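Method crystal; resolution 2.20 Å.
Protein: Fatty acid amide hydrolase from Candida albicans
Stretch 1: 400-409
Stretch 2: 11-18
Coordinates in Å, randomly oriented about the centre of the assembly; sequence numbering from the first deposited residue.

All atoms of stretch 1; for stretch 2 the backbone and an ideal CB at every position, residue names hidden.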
# COMPACT_ATOMS: atom_id res chain seq x y z
N GLY A 400 18.65 10.15 -8.54
CA GLY A 400 19.82 10.96 -8.82
C GLY A 400 19.79 12.33 -8.17
O GLY A 400 20.45 13.24 -8.67
N ASN A 401 19.02 12.48 -7.09
CA ASN A 401 18.75 13.77 -6.44
C ASN A 401 18.06 14.76 -7.37
O ASN A 401 18.13 15.97 -7.17
CB ASN A 401 20.03 14.38 -5.84
CG ASN A 401 20.55 13.57 -4.66
OD1 ASN A 401 19.76 12.97 -3.92
ND2 ASN A 401 21.86 13.51 -4.50
N HIS A 402 17.32 14.25 -8.36
CA HIS A 402 16.65 15.10 -9.34
C HIS A 402 15.72 16.12 -8.69
O HIS A 402 15.81 17.33 -8.97
CB HIS A 402 15.84 14.27 -10.33
CG HIS A 402 14.88 15.10 -11.12
ND1 HIS A 402 15.28 15.94 -12.13
CD2 HIS A 402 13.54 15.25 -11.01
CE1 HIS A 402 14.23 16.56 -12.63
NE2 HIS A 402 13.16 16.16 -11.97
N MSE A 403 14.79 15.66 -7.86
CA MSE A 403 13.84 16.59 -7.24
C MSE A 403 14.47 17.53 -6.20
O MSE A 403 14.14 18.72 -6.16
CB MSE A 403 12.67 15.85 -6.59
CG MSE A 403 11.50 16.77 -6.31
SE MSE A 403 10.70 17.51 -7.94
CE MSE A 403 9.63 15.95 -8.39
N GLN A 404 15.33 16.99 -5.33
CA GLN A 404 16.02 17.86 -4.37
C GLN A 404 16.81 18.95 -5.11
O GLN A 404 16.77 20.13 -4.73
CB GLN A 404 16.95 17.05 -3.47
CG GLN A 404 16.25 16.13 -2.46
CD GLN A 404 15.73 16.86 -1.22
OE1 GLN A 404 15.55 18.08 -1.22
NE2 GLN A 404 15.47 16.10 -0.15
N ARG A 405 17.53 18.56 -6.17
CA ARG A 405 18.31 19.54 -6.93
C ARG A 405 17.41 20.58 -7.60
O ARG A 405 17.74 21.77 -7.61
CB ARG A 405 19.18 18.83 -7.98
CG ARG A 405 20.31 19.70 -8.55
CD ARG A 405 21.38 18.86 -9.24
NE ARG A 405 20.76 17.94 -10.19
CZ ARG A 405 20.64 16.63 -10.00
NH1 ARG A 405 21.17 16.04 -8.94
NH2 ARG A 405 19.97 15.91 -10.88
N LYS A 406 16.27 20.16 -8.16
CA LYS A 406 15.37 21.13 -8.78
C LYS A 406 14.85 22.14 -7.76
O LYS A 406 14.83 23.35 -8.03
CB LYS A 406 14.20 20.43 -9.46
CG LYS A 406 13.27 21.40 -10.15
CD LYS A 406 11.82 21.00 -9.95
CE LYS A 406 11.38 19.98 -10.98
NZ LYS A 406 11.49 20.52 -12.36
N LEU A 407 14.44 21.67 -6.58
CA LEU A 407 13.89 22.60 -5.59
C LEU A 407 14.98 23.49 -4.99
O LEU A 407 14.71 24.64 -4.67
CB LEU A 407 13.16 21.83 -4.50
CG LEU A 407 11.91 21.08 -5.00
CD1 LEU A 407 11.64 19.87 -4.14
CD2 LEU A 407 10.69 22.01 -5.02
N LEU A 408 16.20 22.98 -4.86
CA LEU A 408 17.28 23.77 -4.27
C LEU A 408 17.87 24.76 -5.27
O LEU A 408 18.11 25.93 -4.92
CB LEU A 408 18.37 22.86 -3.71
CG LEU A 408 18.10 22.13 -2.38
CD1 LEU A 408 19.12 21.01 -2.12
CD2 LEU A 408 18.02 23.09 -1.18
N SER A 409 18.11 24.33 -6.51
CA SER A 409 18.69 25.21 -7.52
C SER A 409 17.71 26.28 -8.00
O SER A 409 18.15 27.30 -8.56
CB SER A 409 19.19 24.39 -8.72
OG SER A 409 18.09 23.81 -9.43
N UNK A 11 29.63 11.10 -3.81
CA UNK A 11 28.58 10.53 -4.63
C UNK A 11 27.80 11.57 -5.42
O UNK A 11 27.20 11.23 -6.44
CB UNK A 11 27.62 9.73 -3.75
N UNK A 12 27.79 12.82 -4.97
CA UNK A 12 27.12 13.91 -5.67
C UNK A 12 28.11 15.07 -5.65
O UNK A 12 28.52 15.52 -4.56
CB UNK A 12 25.78 14.28 -5.03
N UNK A 13 28.55 15.57 -6.81
CA UNK A 13 29.55 16.65 -6.80
C UNK A 13 29.01 17.97 -6.26
O UNK A 13 29.81 18.82 -5.84
CB UNK A 13 30.09 16.87 -8.22
N UNK A 14 27.69 18.16 -6.25
CA UNK A 14 27.07 19.34 -5.62
C UNK A 14 27.47 20.64 -6.33
O UNK A 14 27.64 21.68 -5.70
CB UNK A 14 27.46 19.42 -4.14
N UNK A 15 27.61 20.60 -7.66
CA UNK A 15 28.10 21.75 -8.40
C UNK A 15 27.02 22.46 -9.21
O UNK A 15 27.33 23.45 -9.89
CB UNK A 15 29.23 21.31 -9.33
N UNK A 16 25.78 21.99 -9.18
CA UNK A 16 24.69 22.62 -9.91
C UNK A 16 23.56 22.98 -8.96
O UNK A 16 22.38 22.90 -9.31
CB UNK A 16 24.18 21.70 -11.02
N UNK A 17 23.90 23.39 -7.73
CA UNK A 17 22.91 23.74 -6.70
C UNK A 17 23.00 25.20 -6.30
O UNK A 17 21.99 25.91 -6.31
CB UNK A 17 23.09 22.86 -5.46
N UNK A 18 24.18 25.67 -5.87
CA UNK A 18 24.37 26.95 -5.21
C UNK A 18 24.86 28.03 -6.16
O UNK A 18 25.60 27.76 -7.10
CB UNK A 18 25.36 26.80 -4.05

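Stretch 1 is a loop leading into a helix that starts at His 402. Stretch 2 runs past it as an irregular chain.

At position 11 the CA-to-CB bond points sideways. No atom of stretch 1 lies within 5.5 Å of the ideal CB, so almost any residue would do. It is Lys 11, and its end leads away.

Position 12 points toward stretch 1. Its ideal CB is 4.0 Å from Asn 401 ND2, an amide donor. The guanidinium of Arg 405 lies farther off and to one side, with NH1 6.3 Å from the ideal CB. A short acceptor suits this place: Asp or Asn, perhaps Ser or Thr. The residue is Asp 12. Its OD1 accepts a hydrogen bond from Asn 401 ND2 at 2.9 Å, with an N-H...acceptor angle of 159°. Arg 405 NH1 stays 4.2 Å from Asp 12 OD1: opposite charges near each other, but no salt bridge. Asp 12 OD2 accepts from the backbone N of residue 14 at 2.9 Å.

Position 13 is out of reach, with phi -69°. Many residues fit; it is Pro 13.

Position 14 has phi 64° and psi 36°, which by itself favours Gly, Asn or Asp. CA-to-CB points away. The residue is nevertheless Leu 14, whose end comes nearer without touching stretch 1.

Position 15 also points away, and a polar residue would be at ease. It is Asp 15.

At position 16 the bond points sideways, and the ideal CB is 4.4 Å from Arg 405 CD. A side chain with a flexible aliphatic part could pass here. It is Lys 16, whose CE lies obliquely to the Arg 405 guanidinium. The Lys 16 backbone O lies 3.6 Å from Ser 409 CB.

Position 17 points sideways, with Leu 408 CB 5.0 Å and Arg 405 CG 5.2 Å from the ideal CB. Beyond lie the aliphatic part of Arg 405 and, farther on, its NH1. Leu, Met or an aromatic could fill the space; a long residue with a polar tip could also reach NH1. It is Tyr 17. Arg 405 CG sits over one ring face, 3.7 Å from the centroid of the Tyr 17 ring, a CH-pi contact. Leu 408 CD1 meets the ring edge, 3.8 Å from Tyr 17 CD2. Tyr 17 OH donates to Asp 12 OD1 at 2.7 Å and accepts a weak bond from Arg 405 NH1 at 3.5 Å. The hydroxyl thus links both stretches.

Position 18 points away, so the choice is wide. It is Glu 18.

Stretch 2 (11-18) KDPLDKYE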
# COMPACT_ATOMS: atom_id res chain seq x y z
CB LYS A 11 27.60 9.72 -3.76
CG LYS A 11 28.25 8.59 -2.94
CD LYS A 11 28.90 7.55 -3.86
CE LYS A 11 29.07 6.20 -3.17
NZ LYS A 11 29.31 6.38 -1.70
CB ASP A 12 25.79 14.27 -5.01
CG ASP A 12 24.98 15.34 -5.78
OD1 ASP A 12 23.72 15.29 -5.73
OD2 ASP A 12 25.60 16.22 -6.43
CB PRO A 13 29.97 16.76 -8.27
CG PRO A 13 28.82 16.19 -9.06
CD PRO A 13 28.21 15.13 -8.18
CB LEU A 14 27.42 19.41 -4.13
CG LEU A 14 27.11 18.23 -3.21
CD1 LEU A 14 27.74 18.49 -1.86
CD2 LEU A 14 25.60 18.00 -3.06
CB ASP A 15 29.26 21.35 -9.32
CG ASP A 15 28.90 20.21 -10.26
OD1 ASP A 15 27.74 19.75 -10.26
OD2 ASP A 15 29.80 19.78 -11.02
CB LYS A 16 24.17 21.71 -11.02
CG LYS A 16 25.17 21.43 -12.15
CD LYS A 16 24.55 20.71 -13.37
CE LYS A 16 23.95 19.34 -12.99
NZ LYS A 16 23.86 18.37 -14.14
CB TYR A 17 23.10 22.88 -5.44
CG TYR A 17 22.78 21.42 -5.56
CD1 TYR A 17 23.66 20.54 -6.18
CD2 TYR A 17 21.62 20.90 -5.01
CE1 TYR A 17 23.39 19.20 -6.27
CE2 TYR A 17 21.33 19.54 -5.09
CZ TYR A 17 22.22 18.70 -5.73
OH TYR A 17 21.96 17.35 -5.82
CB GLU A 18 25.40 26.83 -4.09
CG GLU A 18 24.98 26.12 -2.85
CD GLU A 18 26.18 25.78 -1.99
OE1 GLU A 18 27.12 25.14 -2.52
OE2 GLU A 18 26.21 26.15 -0.80
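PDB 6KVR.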